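Local coordinates for protein D,D-dipeptidase/D,D-carboxypeptidase (Enterococcus faecalis, PDB 4MUQ) that acts as a zinc-dependent D,D-peptidase of vancomycin resistance, probably cleaving D-Ala-D-Ala dipeptides and terminal D-Ala residues of cell-wall precursors, at residues 154-159 / 187-192; 138-143 / 148-153; 105-110 / 168-173. One frame throughout, in Å; residues are numbered along the deposited sequence. Where two conformers were deposited one is given.

Contact 1: residues 154-159 / 187-192; sequences RDKEEI and LEEYTQ. With PE3 (3,6,9,12,15,18,21,24,27,30,33,36,39-tridecaoxahentetracontane-1,41-diol), chain H.
Lys156 reaches across to Glu189 and closes a salt bridge at the surface. From CB its chain leaves beside the backbone N (chi1 -50°) and bends at chi2, which swings CD over to the carboxylate, 3.3 Å from Glu189 OE1. CE lies equally near that oxygen, and NZ ends between the two carboxylate oxygens: it stands 2.9 Å from Glu189 OE1 and 2.9 Å from Glu189 OE2, each taken on its syn lone pair. This forked grip holds both oxygens, while OE1 has a further bond to Ser186 OG and NZ one to Gly184 O. The side chains cross at about a right angle. Beside the ion pair, Ile159 CD1 packs on the aliphatic part of Glu189, 3.7 Å from its CG. Glu188 brushes the backbone, its CG 3.7 Å from Ile159 O, and its carboxylate makes a salt bridge to Arg151 and a hydrogen bond to Asn22. A polyethylene glycol fragment lies at the same backbone oxygen, with C38 of PE3 3.4 Å from Ile159 O. Lys156 is the N-cap residue of short helix 157-160, so the contact ties that helix start to the first turn of helix 187-194, whose Leu187 and Tyr190 pack on helix 176-183.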
loop_
_atom_site.group_PDB
_atom_site.type_symbol
_atom_site.label_atom_id
_atom_site.label_comp_id
_atom_site.label_asym_id
_atom_site.label_seq_id
_atom_site.Cartn_x
_atom_site.Cartn_y
_atom_site.Cartn_z
ATOM N N ARG A 154 9.831 -12.256 -4.814
ATOM C CA ARG A 154 9.983 -13.552 -5.458
ATOM C C ARG A 154 9.482 -14.698 -4.571
ATOM O O ARG A 154 8.833 -15.630 -5.055
ATOM C CB ARG A 154 11.443 -13.783 -5.877
ATOM C CG ARG A 154 11.674 -15.087 -6.622
ATOM C CD ARG A 154 13.123 -15.221 -7.059
ATOM N NE ARG A 154 14.023 -15.049 -5.922
ATOM C CZ ARG A 154 15.343 -14.950 -6.008
ATOM N NH1 ARG A 154 15.935 -15.004 -7.186
ATOM N NH2 ARG A 154 16.069 -14.792 -4.905
ATOM N N ASP A 155 9.771 -14.642 -3.270
ATOM C CA ASP A 155 9.379 -15.764 -2.411
ATOM C C ASP A 155 7.898 -15.815 -2.039
ATOM O O ASP A 155 7.474 -16.734 -1.335
ATOM C CB ASP A 155 10.256 -15.886 -1.155
ATOM C CG ASP A 155 10.107 -14.719 -0.193
ATOM O OD1 ASP A 155 9.475 -13.706 -0.534
ATOM O OD2 ASP A 155 10.662 -14.822 0.927
ATOM N N LYS A 156 7.111 -14.867 -2.543
ATOM C CA LYS A 156 5.690 -14.801 -2.213
ATOM C C LYS A 156 4.791 -14.897 -3.439
ATOM O O LYS A 156 3.591 -14.654 -3.337
ATOM C CB LYS A 156 5.370 -13.508 -1.461
ATOM C CG LYS A 156 6.283 -13.202 -0.278
ATOM C CD LYS A 156 6.040 -14.124 0.889
ATOM C CE LYS A 156 6.986 -13.750 2.033
ATOM N NZ LYS A 156 6.669 -14.495 3.259
ATOM N N GLU A 157 5.362 -15.261 -4.585
ATOM C CA GLU A 157 4.602 -15.302 -5.839
ATOM C C GLU A 157 3.346 -16.155 -5.780
ATOM O O GLU A 157 2.321 -15.805 -6.367
ATOM C CB GLU A 157 5.496 -15.766 -6.990
ATOM C CG GLU A 157 6.557 -14.746 -7.369
ATOM C CD GLU A 157 7.510 -15.244 -8.430
ATOM O OE1 GLU A 157 7.475 -16.446 -8.780
ATOM O OE2 GLU A 157 8.323 -14.426 -8.905
ATOM N N GLU A 158 3.408 -17.265 -5.058
ATOM C CA GLU A 158 2.273 -18.176 -5.003
ATOM C C GLU A 158 1.113 -17.607 -4.194
ATOM O O GLU A 158 -0.046 -17.959 -4.425
ATOM C CB GLU A 158 2.699 -19.547 -4.479
ATOM C CG GLU A 158 3.727 -20.222 -5.373
ATOM C CD GLU A 158 3.368 -20.118 -6.846
ATOM O OE1 GLU A 158 2.242 -20.515 -7.219
ATOM O OE2 GLU A 158 4.207 -19.625 -7.633
ATOM N N ILE A 159 1.406 -16.709 -3.265
ATOM C CA ILE A 159 0.308 -16.099 -2.520
ATOM C C ILE A 159 -0.106 -14.702 -2.982
ATOM O O ILE A 159 -1.245 -14.318 -2.779
ATOM C CB ILE A 159 0.514 -16.131 -0.996
ATOM C CG1 ILE A 159 1.709 -15.284 -0.591
ATOM C CG2 ILE A 159 0.645 -17.569 -0.500
ATOM C CD1 ILE A 159 1.908 -15.232 0.914
ATOM N N LEU A 187 1.647 -8.371 2.007
ATOM C CA LEU A 187 0.415 -7.769 2.520
ATOM C C LEU A 187 -0.650 -8.831 2.801
ATOM O O LEU A 187 -1.396 -8.708 3.775
ATOM C CB LEU A 187 -0.106 -6.663 1.594
ATOM C CG LEU A 187 -1.325 -5.889 2.121
ATOM C CD1 LEU A 187 -1.051 -5.241 3.493
ATOM C CD2 LEU A 187 -1.713 -4.836 1.105
ATOM N N GLU A 188 -0.711 -9.877 1.975
ATOM C CA GLU A 188 -1.610 -11.012 2.223
ATOM C C GLU A 188 -1.367 -11.608 3.609
ATOM O O GLU A 188 -2.309 -11.838 4.375
ATOM C CB GLU A 188 -1.404 -12.104 1.168
ATOM C CG GLU A 188 -2.058 -11.815 -0.197
ATOM C CD GLU A 188 -1.306 -10.809 -1.066
ATOM O OE1 GLU A 188 -0.152 -10.449 -0.747
ATOM O OE2 GLU A 188 -1.900 -10.375 -2.082
ATOM N N GLU A 189 -0.103 -11.862 3.925
ATOM C CA GLU A 189 0.238 -12.436 5.213
ATOM C C GLU A 189 -0.111 -11.499 6.365
ATOM O O GLU A 189 -0.644 -11.950 7.376
ATOM C CB GLU A 189 1.716 -12.820 5.242
ATOM C CG GLU A 189 2.037 -14.064 4.429
ATOM C CD GLU A 189 3.509 -14.177 4.112
ATOM O OE1 GLU A 189 4.004 -13.330 3.339
ATOM O OE2 GLU A 189 4.169 -15.105 4.636
ATOM N N TYR A 190 0.178 -10.210 6.206
ATOM C CA TYR A 190 -0.120 -9.237 7.253
ATOM C C TYR A 190 -1.627 -9.142 7.506
ATOM O O TYR A 190 -2.071 -9.015 8.648
ATOM C CB TYR A 190 0.459 -7.864 6.907
ATOM C CG TYR A 190 0.324 -6.865 8.033
ATOM C CD1 TYR A 190 0.944 -7.083 9.251
ATOM C CD2 TYR A 190 -0.427 -5.699 7.879
ATOM C CE1 TYR A 190 0.820 -6.180 10.295
ATOM C CE2 TYR A 190 -0.548 -4.780 8.920
ATOM C CZ TYR A 190 0.081 -5.034 10.123
ATOM O OH TYR A 190 -0.014 -4.143 11.173
ATOM N N THR A 191 -2.408 -9.220 6.435
ATOM C CA THR A 191 -3.864 -9.129 6.552
ATOM C C THR A 191 -4.409 -10.275 7.414
ATOM O O THR A 191 -5.297 -10.076 8.257
ATOM C CB THR A 191 -4.503 -9.106 5.148
ATOM O OG1 THR A 191 -3.960 -8.008 4.404
ATOM C CG2 THR A 191 -6.004 -8.911 5.214
ATOM N N GLN A 192 -3.874 -11.478 7.219
ATOM C CA GLN A 192 -4.236 -12.599 8.084
ATOM C C GLN A 192 -3.666 -12.461 9.503
ATOM O O GLN A 192 -4.370 -12.662 10.484
ATOM C CB GLN A 192 -3.816 -13.936 7.460
ATOM C CG GLN A 192 -4.147 -15.162 8.326
ATOM C CD GLN A 192 -5.640 -15.374 8.491
ATOM O OE1 GLN A 192 -6.402 -15.311 7.516
ATOM N NE2 GLN A 192 -6.070 -15.633 9.720
HETATM O O43 PE3 H . -5.744 -18.225 -3.945
HETATM C C42 PE3 H . -4.815 -17.143 -4.043
HETATM C C41 PE3 H . -3.961 -17.220 -5.321
HETATM O O40 PE3 H . -3.091 -16.062 -5.301
HETATM C C39 PE3 H . -4.039 -14.996 -5.241
HETATM C C38 PE3 H . -3.607 -13.574 -5.150
HETATM O O37 PE3 H . -4.888 -12.936 -5.101
#

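Contact 2: residues 138-143 / 148-153; sequences EFRRAA and FTQRYA. With LY0 ((2R)-3-[(R)-[(1R)-1-aminoethyl](hydroxy)phosphoryl]-2-methylpropanoic acid), chain C; 2D8 ((2R)-3-[(R)-[(1S)-1-aminoethyl](hydroxy)phosphoryl]-2-methylpropanoic acid), chain D.
Arg140 and Gln150 both start with CG opposite the backbone N, and the arginine then bends at chi3 (-76°), which presents NE to the amide at the end of the extended glutamine. The contact is a helix-to-strand connection in the hedgehog/DD-peptidase fold: helix 134-142 runs through a short loop into 148-150, an edge strand of the antiparallel active-site sheet. Arg140 NE donates to Gln150 OE1 over 2.7 Å, with a bent N-H...O angle of 138°. The oxygen lies near the guanidinium plane, at its edge, but the donor stands above the plane of the amide carbonyl. Arg140 CD also comes within 3.1 Å of Gln150 OE1, so the amide oxygen sits against both NE and the methylene beside it.

Further bonds fix both flat groups: the guanidinium reaches Asp137 and the carbonyls of Phe130, Pro131 and Pro166, while Gln150 NE2 binds Tyr132 OH, whose ring also makes a cation-pi contact with Arg140. Past the strand, Arg151 CG lies over the centre of the Tyr152 ring, 3.4 Å above its plane. That tyrosine belongs to the inhibitor pocket, its OH 3.7 Å from methyl C7 of the bound phosphinate, modelled as the alternative stereoisomers LY0 and 2D8. At the turn itself the backbone closes the loop, Phe148 N donating to Ala143 O over 3.1 Å. The phenylalanine ring leads away toward Val51 and Ile58 of helix 49-62, while beside the backbone bond Ala143 CB rests 3.7 Å from Phe148 CB.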
loop_
_atom_site.group_PDB
_atom_site.type_symbol
_atom_site.label_atom_id
_atom_site.label_comp_id
_atom_site.label_asym_id
_atom_site.label_seq_id
_atom_site.Cartn_x
_atom_site.Cartn_y
_atom_site.Cartn_z
ATOM N N GLU A 138 18.775 1.878 -1.557
ATOM C CA GLU A 138 18.647 2.795 -0.428
ATOM C C GLU A 138 17.183 3.161 -0.215
ATOM O O GLU A 138 16.696 3.183 0.919
ATOM C CB GLU A 138 19.467 4.066 -0.653
ATOM C CG GLU A 138 20.966 3.887 -0.490
ATOM C CD GLU A 138 21.697 5.217 -0.389
ATOM O OE1 GLU A 138 22.643 5.438 -1.173
ATOM O OE2 GLU A 138 21.330 6.042 0.478
ATOM N N PHE A 139 16.467 3.432 -1.301
ATOM C CA PHE A 139 15.038 3.666 -1.193
ATOM C C PHE A 139 14.334 2.453 -0.588
ATOM O O PHE A 139 13.513 2.578 0.336
ATOM C CB PHE A 139 14.405 3.994 -2.556
ATOM C CG PHE A 139 12.918 4.216 -2.471
ATOM C CD1 PHE A 139 12.408 5.498 -2.307
ATOM C CD2 PHE A 139 12.036 3.148 -2.516
ATOM C CE1 PHE A 139 11.038 5.711 -2.193
ATOM C CE2 PHE A 139 10.666 3.343 -2.386
ATOM C CZ PHE A 139 10.169 4.635 -2.234
ATOM N N ARG A 140 14.620 1.282 -1.150
ATOM C CA ARG A 140 13.932 0.062 -0.764
ATOM C C ARG A 140 14.146 -0.229 0.714
ATOM O O ARG A 140 13.213 -0.643 1.410
ATOM C CB ARG A 140 14.402 -1.100 -1.648
ATOM C CG ARG A 140 13.751 -2.429 -1.356
ATOM C CD ARG A 140 14.383 -3.505 -2.218
ATOM N NE ARG A 140 13.935 -3.454 -3.613
ATOM C CZ ARG A 140 14.687 -3.021 -4.626
ATOM N NH1 ARG A 140 15.910 -2.558 -4.418
ATOM N NH2 ARG A 140 14.210 -3.037 -5.863
ATOM N N ARG A 141 15.353 0.018 1.208
ATOM C CA ARG A 141 15.672 -0.254 2.608
ATOM C C ARG A 141 15.095 0.797 3.568
ATOM O O ARG A 141 14.792 0.496 4.721
ATOM C CB ARG A 141 17.183 -0.422 2.796
ATOM C CG ARG A 141 17.745 -1.660 2.087
ATOM C CD ARG A 141 19.236 -1.843 2.346
ATOM N NE ARG A 141 19.707 -3.177 1.972
ATOM C CZ ARG A 141 20.796 -3.754 2.472
ATOM N NH1 ARG A 141 21.533 -3.119 3.374
ATOM N NH2 ARG A 141 21.150 -4.969 2.075
ATOM N N ALA A 142 14.926 2.027 3.088
ATOM C CA ALA A 142 14.335 3.095 3.906
ATOM C C ALA A 142 12.804 3.046 3.935
ATOM O O ALA A 142 12.171 3.463 4.911
ATOM C CB ALA A 142 14.791 4.447 3.418
ATOM N N ALA A 143 12.214 2.537 2.863
ATOM C CA ALA A 143 10.771 2.590 2.668
ATOM C C ALA A 143 9.914 2.137 3.864
ATOM O O ALA A 143 8.954 2.834 4.224
ATOM C CB ALA A 143 10.384 1.830 1.393
ATOM N N PHE A 148 6.011 2.494 3.412
ATOM C CA PHE A 148 5.994 1.766 2.140
ATOM C C PHE A 148 6.567 0.352 2.255
ATOM O O PHE A 148 7.447 0.088 3.091
ATOM C CB PHE A 148 6.806 2.527 1.078
ATOM C CG PHE A 148 6.028 3.574 0.313
ATOM C CD1 PHE A 148 5.237 3.210 -0.777
ATOM C CD2 PHE A 148 6.122 4.920 0.651
ATOM C CE1 PHE A 148 4.552 4.164 -1.500
ATOM C CE2 PHE A 148 5.430 5.884 -0.078
ATOM C CZ PHE A 148 4.648 5.494 -1.155
ATOM N N THR A 149 6.072 -0.552 1.413
ATOM C CA THR A 149 6.582 -1.918 1.353
ATOM C C THR A 149 6.791 -2.307 -0.113
ATOM O O THR A 149 6.028 -1.876 -0.978
ATOM C CB THR A 149 5.615 -2.915 2.068
ATOM O OG1 THR A 149 6.269 -4.174 2.266
ATOM C CG2 THR A 149 4.311 -3.124 1.287
ATOM N N GLN A 150 7.798 -3.121 -0.404
ATOM C CA GLN A 150 7.899 -3.667 -1.755
ATOM C C GLN A 150 6.855 -4.776 -1.849
ATOM O O GLN A 150 6.863 -5.739 -1.076
ATOM C CB GLN A 150 9.283 -4.216 -2.042
ATOM C CG GLN A 150 9.438 -4.631 -3.494
ATOM C CD GLN A 150 10.750 -5.306 -3.760
ATOM O OE1 GLN A 150 11.767 -5.000 -3.129
ATOM N NE2 GLN A 150 10.740 -6.253 -4.684
ATOM N N ARG A 151 5.941 -4.625 -2.788
ATOM C CA ARG A 151 4.707 -5.398 -2.772
ATOM C C ARG A 151 4.840 -6.854 -3.191
ATOM O O ARG A 151 4.190 -7.732 -2.589
ATOM C CB ARG A 151 3.664 -4.687 -3.628
ATOM C CG ARG A 151 2.281 -5.331 -3.627
ATOM C CD ARG A 151 1.681 -5.308 -2.235
ATOM N NE ARG A 151 0.323 -5.856 -2.213
ATOM C CZ ARG A 151 0.031 -7.144 -2.062
ATOM N NH1 ARG A 151 0.993 -8.049 -1.958
ATOM N NH2 ARG A 151 -1.241 -7.521 -2.031
ATOM N N TYR A 152 5.667 -7.116 -4.207
ATOM C CA TYR A 152 5.675 -8.403 -4.891
ATOM C C TYR A 152 7.060 -9.015 -4.862
ATOM O O TYR A 152 7.903 -8.760 -5.730
ATOM C CB TYR A 152 5.188 -8.229 -6.342
ATOM C CG TYR A 152 3.794 -7.651 -6.461
ATOM C CD1 TYR A 152 2.690 -8.308 -5.922
ATOM C CD2 TYR A 152 3.570 -6.446 -7.114
ATOM C CE1 TYR A 152 1.417 -7.774 -6.012
ATOM C CE2 TYR A 152 2.288 -5.910 -7.225
ATOM C CZ TYR A 152 1.212 -6.580 -6.668
ATOM O OH TYR A 152 -0.067 -6.061 -6.751
ATOM N N ALA A 153 7.306 -9.828 -3.842
ATOM C CA ALA A 153 8.593 -10.487 -3.686
ATOM C C ALA A 153 8.637 -11.831 -4.405
ATOM O O ALA A 153 7.607 -12.493 -4.570
ATOM C CB ALA A 153 8.887 -10.685 -2.200
HETATM P P LY0 C . 2.622 -3.173 -12.299
HETATM C C1 LY0 C . 1.989 -3.158 -14.850
HETATM N N1 LY0 C . 3.980 -4.264 -14.316
HETATM C C2 LY0 C . 3.246 -3.102 -14.006
HETATM C C4 LY0 C . 1.683 -4.703 -12.033
HETATM C C5 LY0 C . 0.688 -4.628 -10.915
HETATM C C6 LY0 C . -0.578 -3.934 -11.392
HETATM C C7 LY0 C . 0.415 -6.039 -10.422
HETATM O O31 LY0 C . 1.660 -1.984 -12.075
HETATM O O32 LY0 C . 3.807 -2.973 -11.299
HETATM O O61 LY0 C . -1.191 -3.278 -10.565
HETATM O O62 LY0 C . -0.943 -4.083 -12.545
HETATM C C4 2D8 D . 1.682 -4.707 -12.023
HETATM C C5 2D8 D . 0.686 -4.629 -10.910
HETATM C C6 2D8 D . -0.578 -3.933 -11.391
HETATM C C7 2D8 D . 0.413 -6.040 -10.421
HETATM N N1 2D8 D . 4.133 -2.132 -14.197
HETATM P P 2D8 D . 2.623 -3.179 -12.295
HETATM C C1 2D8 D . 2.023 -3.159 -14.858
HETATM C C2 2D8 D . 3.266 -3.220 -13.992
HETATM O O31 2D8 D . 1.659 -1.987 -12.094
HETATM O O32 2D8 D . 3.810 -2.972 -11.299
HETATM O O61 2D8 D . -1.192 -3.277 -10.565
HETATM O O62 2D8 D . -0.943 -4.083 -12.545
#

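Contact 3: residues 105-110 / 168-173; sequences HSEHQT and HFRYVG. With ZN (zinc ion), chain B; 2D8 ((2R)-3-[(R)-[(1S)-1-aminoethyl](hydroxy)phosphoryl]-2-methylpropanoic acid), chain D; LY0 ((2R)-3-[(R)-[(1R)-1-aminoethyl](hydroxy)phosphoryl]-2-methylpropanoic acid), chain C.
Glu107 and Arg170 bring the two backbones nearest, with CA atoms 7.6 Å apart; one lies in the single 3-10 turn 107-109, the other on the inner strand 168-171. An ST turn leads into the 3-10 turn, Ser106 OG accepting from His108 N, and Glu107 O closes it by accepting from both the N and OG1 of Thr110. On the strand, His168 and Arg170 both face the loop, with Phe169 between them turned away.

Glu107 spans these two residues with an extended chain, one carboxylate oxygen for each. His168 NE2 donates to Glu107 OE1 over 2.8 Å in a nearly straight bond (165°) that meets the oxygen on its anti side and lies close to the imidazole plane. Carboxylate and ring are almost coplanar, only 24° apart. Arg170 comes differently: its chain, bent at chi2, passes CG and CD alongside Glu107 OE2 and brings NH1 to that oxygen from above the carboxylate plane, 2.8 Å away. Arg151 NE makes a second salt bridge to the same oxygen, and Arg170 NE is tied back to Tyr171 O.

The opposite nitrogen of His168 faces the metal. His168 ND1 binds zinc at 2.1 Å and His108 NE2 binds it at 2.0 Å, their ring planes 83° apart; His108 ND1 is held by Gly73 O. Asp115 completes the protein ligands, and the phosphinate oxygens O31 and O32 of LY0 or 2D8 also coordinate, O32 at 2.2 Å from zinc. Ser106 OG lies 2.6 Å from the inhibitor carboxylate oxygen O61.

Glu107 thus acts as a second-shell residue: its bond to NE2 helps to fix the rotation of the His168 ring with ND1 toward zinc, and probably makes that imidazole a stronger electron donor.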
loop_
_atom_site.group_PDB
_atom_site.type_symbol
_atom_site.label_atom_id
_atom_site.label_comp_id
_atom_site.label_asym_id
_atom_site.label_seq_id
_atom_site.Cartn_x
_atom_site.Cartn_y
_atom_site.Cartn_z
ATOM N N HIS A 105 -8.470 -4.953 -9.938
ATOM C CA HIS A 105 -7.698 -5.731 -8.962
ATOM C C HIS A 105 -6.293 -5.173 -8.829
ATOM O O HIS A 105 -5.400 -5.849 -8.296
ATOM C CB HIS A 105 -7.622 -7.208 -9.376
ATOM C CG HIS A 105 -8.956 -7.879 -9.450
ATOM N ND1 HIS A 105 -9.411 -8.744 -8.479
ATOM C CD2 HIS A 105 -9.952 -7.787 -10.366
ATOM C CE1 HIS A 105 -10.616 -9.177 -8.806
ATOM N NE2 HIS A 105 -10.968 -8.608 -9.948
ATOM N N SER A 106 -6.067 -3.958 -9.330
ATOM C CA SER A 106 -4.748 -3.313 -9.260
ATOM C C SER A 106 -4.663 -2.304 -8.124
ATOM O O SER A 106 -5.543 -1.452 -7.970
ATOM C CB SER A 106 -4.460 -2.564 -10.558
ATOM O OG SER A 106 -3.264 -1.793 -10.445
ATOM N N GLU A 107 -3.601 -2.396 -7.325
ATOM C CA GLU A 107 -3.312 -1.378 -6.321
ATOM C C GLU A 107 -3.120 -0.020 -6.911
ATOM O O GLU A 107 -3.260 0.980 -6.209
ATOM C CB GLU A 107 -2.012 -1.684 -5.586
ATOM C CG GLU A 107 -2.016 -2.952 -4.818
ATOM C CD GLU A 107 -0.818 -3.046 -3.903
ATOM O OE1 GLU A 107 0.318 -2.655 -4.306
ATOM O OE2 GLU A 107 -1.037 -3.524 -2.790
ATOM N N HIS A 108 -2.770 0.054 -8.194
ATOM C CA HIS A 108 -2.581 1.375 -8.780
ATOM C C HIS A 108 -3.882 2.178 -8.817
ATOM O O HIS A 108 -3.859 3.408 -8.834
ATOM C CB HIS A 108 -1.943 1.301 -10.172
ATOM C CG HIS A 108 -0.482 1.009 -10.130
ATOM N ND1 HIS A 108 0.475 2.000 -10.035
ATOM C CD2 HIS A 108 0.187 -0.165 -10.145
ATOM C CE1 HIS A 108 1.672 1.445 -10.004
ATOM N NE2 HIS A 108 1.530 0.131 -10.074
ATOM N N GLN A 109 -5.014 1.478 -8.812
ATOM C CA GLN A 109 -6.313 2.144 -8.821
ATOM C C GLN A 109 -6.687 2.733 -7.460
ATOM O O GLN A 109 -7.727 3.351 -7.331
ATOM C CB GLN A 109 -7.415 1.194 -9.316
ATOM C CG GLN A 109 -7.239 0.767 -10.781
ATOM C CD GLN A 109 -8.243 -0.275 -11.194
ATOM O OE1 GLN A 109 -7.878 -1.432 -11.435
ATOM N NE2 GLN A 109 -9.516 0.106 -11.259
ATOM N N THR A 110 -5.826 2.567 -6.452
ATOM C CA THR A 110 -6.114 3.115 -5.114
ATOM C C THR A 110 -5.393 4.434 -4.822
ATOM O O THR A 110 -5.714 5.116 -3.854
ATOM C CB THR A 110 -5.693 2.162 -3.967
ATOM O OG1 THR A 110 -4.268 2.030 -3.950
ATOM C CG2 THR A 110 -6.358 0.781 -4.082
ATOM N N HIS A 168 7.725 -2.081 -7.764
ATOM C CA HIS A 168 6.377 -1.711 -7.327
ATOM C C HIS A 168 6.275 -1.609 -5.809
ATOM O O HIS A 168 6.489 -2.594 -5.086
ATOM C CB HIS A 168 5.358 -2.710 -7.902
ATOM C CG HIS A 168 3.942 -2.458 -7.486
ATOM N ND1 HIS A 168 2.950 -2.103 -8.382
ATOM C CD2 HIS A 168 3.339 -2.570 -6.280
ATOM C CE1 HIS A 168 1.803 -1.987 -7.732
ATOM N NE2 HIS A 168 2.013 -2.274 -6.459
ATOM N N PHE A 169 5.934 -0.414 -5.331
ATOM C CA PHE A 169 5.864 -0.164 -3.889
ATOM C C PHE A 169 4.466 0.248 -3.488
ATOM O O PHE A 169 3.791 0.984 -4.200
ATOM C CB PHE A 169 6.900 0.897 -3.484
ATOM C CG PHE A 169 8.298 0.390 -3.567
ATOM C CD1 PHE A 169 8.922 -0.127 -2.441
ATOM C CD2 PHE A 169 8.963 0.343 -4.781
ATOM C CE1 PHE A 169 10.213 -0.643 -2.503
ATOM C CE2 PHE A 169 10.247 -0.180 -4.859
ATOM C CZ PHE A 169 10.872 -0.674 -3.709
ATOM N N ARG A 170 4.036 -0.249 -2.335
ATOM C CA ARG A 170 2.690 -0.004 -1.831
ATOM C C ARG A 170 2.752 0.715 -0.492
ATOM O O ARG A 170 3.495 0.293 0.407
ATOM C CB ARG A 170 1.958 -1.348 -1.680
ATOM C CG ARG A 170 0.708 -1.328 -0.791
ATOM C CD ARG A 170 -0.423 -0.477 -1.336
ATOM N NE ARG A 170 -1.447 -0.351 -0.299
ATOM C CZ ARG A 170 -2.464 -1.191 -0.138
ATOM N NH1 ARG A 170 -2.650 -2.200 -0.976
ATOM N NH2 ARG A 170 -3.314 -1.006 0.873
ATOM N N TYR A 171 2.012 1.813 -0.368
ATOM C CA TYR A 171 1.888 2.488 0.916
ATOM C C TYR A 171 0.826 1.801 1.762
ATOM O O TYR A 171 -0.333 1.689 1.337
ATOM C CB TYR A 171 1.505 3.945 0.710
ATOM C CG TYR A 171 1.428 4.733 1.990
ATOM C CD1 TYR A 171 2.574 5.237 2.571
ATOM C CD2 TYR A 171 0.208 4.967 2.610
ATOM C CE1 TYR A 171 2.512 5.966 3.743
ATOM C CE2 TYR A 171 0.131 5.709 3.781
ATOM C CZ TYR A 171 1.292 6.199 4.339
ATOM O OH TYR A 171 1.246 6.930 5.510
ATOM N N VAL A 172 1.220 1.366 2.963
ATOM C CA VAL A 172 0.279 0.834 3.961
ATOM C C VAL A 172 0.260 1.695 5.211
ATOM O O VAL A 172 -0.639 1.562 6.051
ATOM C CB VAL A 172 0.594 -0.623 4.355
ATOM C CG1 VAL A 172 0.299 -1.561 3.195
ATOM C CG2 VAL A 172 2.039 -0.766 4.825
ATOM N N GLY A 173 1.241 2.580 5.346
ATOM C CA GLY A 173 1.367 3.408 6.528
ATOM C C GLY A 173 2.260 2.803 7.596
ATOM O O GLY A 173 2.383 1.581 7.709
HETATM ZN ZN ZN B . 3.031 -1.212 -10.256
HETATM C C4 2D8 D . 1.682 -4.707 -12.023
HETATM C C5 2D8 D . 0.686 -4.629 -10.910
HETATM C C6 2D8 D . -0.578 -3.933 -11.391
HETATM C C7 2D8 D . 0.413 -6.040 -10.421
HETATM N N1 2D8 D . 4.133 -2.132 -14.197
HETATM P P 2D8 D . 2.623 -3.179 -12.295
HETATM C C1 2D8 D . 2.023 -3.159 -14.858
HETATM C C2 2D8 D . 3.266 -3.220 -13.992
HETATM O O31 2D8 D . 1.659 -1.987 -12.094
HETATM O O32 2D8 D . 3.810 -2.972 -11.299
HETATM O O61 2D8 D . -1.192 -3.277 -10.565
HETATM O O62 2D8 D . -0.943 -4.083 -12.545
HETATM P P LY0 C . 2.622 -3.173 -12.299
HETATM C C1 LY0 C . 1.989 -3.158 -14.850
HETATM N N1 LY0 C . 3.980 -4.264 -14.316
HETATM C C2 LY0 C . 3.246 -3.102 -14.006
HETATM C C4 LY0 C . 1.683 -4.703 -12.033
HETATM C C5 LY0 C . 0.688 -4.628 -10.915
HETATM C C6 LY0 C . -0.578 -3.934 -11.392
HETATM C C7 LY0 C . 0.415 -6.039 -10.422
HETATM O O31 LY0 C . 1.660 -1.984 -12.075
HETATM O O32 LY0 C . 3.807 -2.973 -11.299
HETATM O O61 LY0 C . -1.191 -3.278 -10.565
HETATM O O62 LY0 C . -0.943 -4.083 -12.545
#

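Overall arrangement
The three contacts lie 12 to 15 Å apart, centre to centre, and meet around Arg151. This residue of contact 2 makes salt bridges to Glu188 of contact 1 and Glu107 of contact 3, linking helix 187-194 to the zinc site. Contacts 2 and 3 share the antiparallel sheet, where strands 148-150 and 168-171 are neighbours. Along the chain, contact 2 is nested within the loop closed by contact 3 and ends before contact 1 begins; contacts 1 and 3 interleave. Leu187 of contact 1 also packs on Arg170 and Val172. Buried contact 3 holds two of the zinc ligands, contact 2 supplies Tyr152 to the pocket, and contact 1 lies outermost.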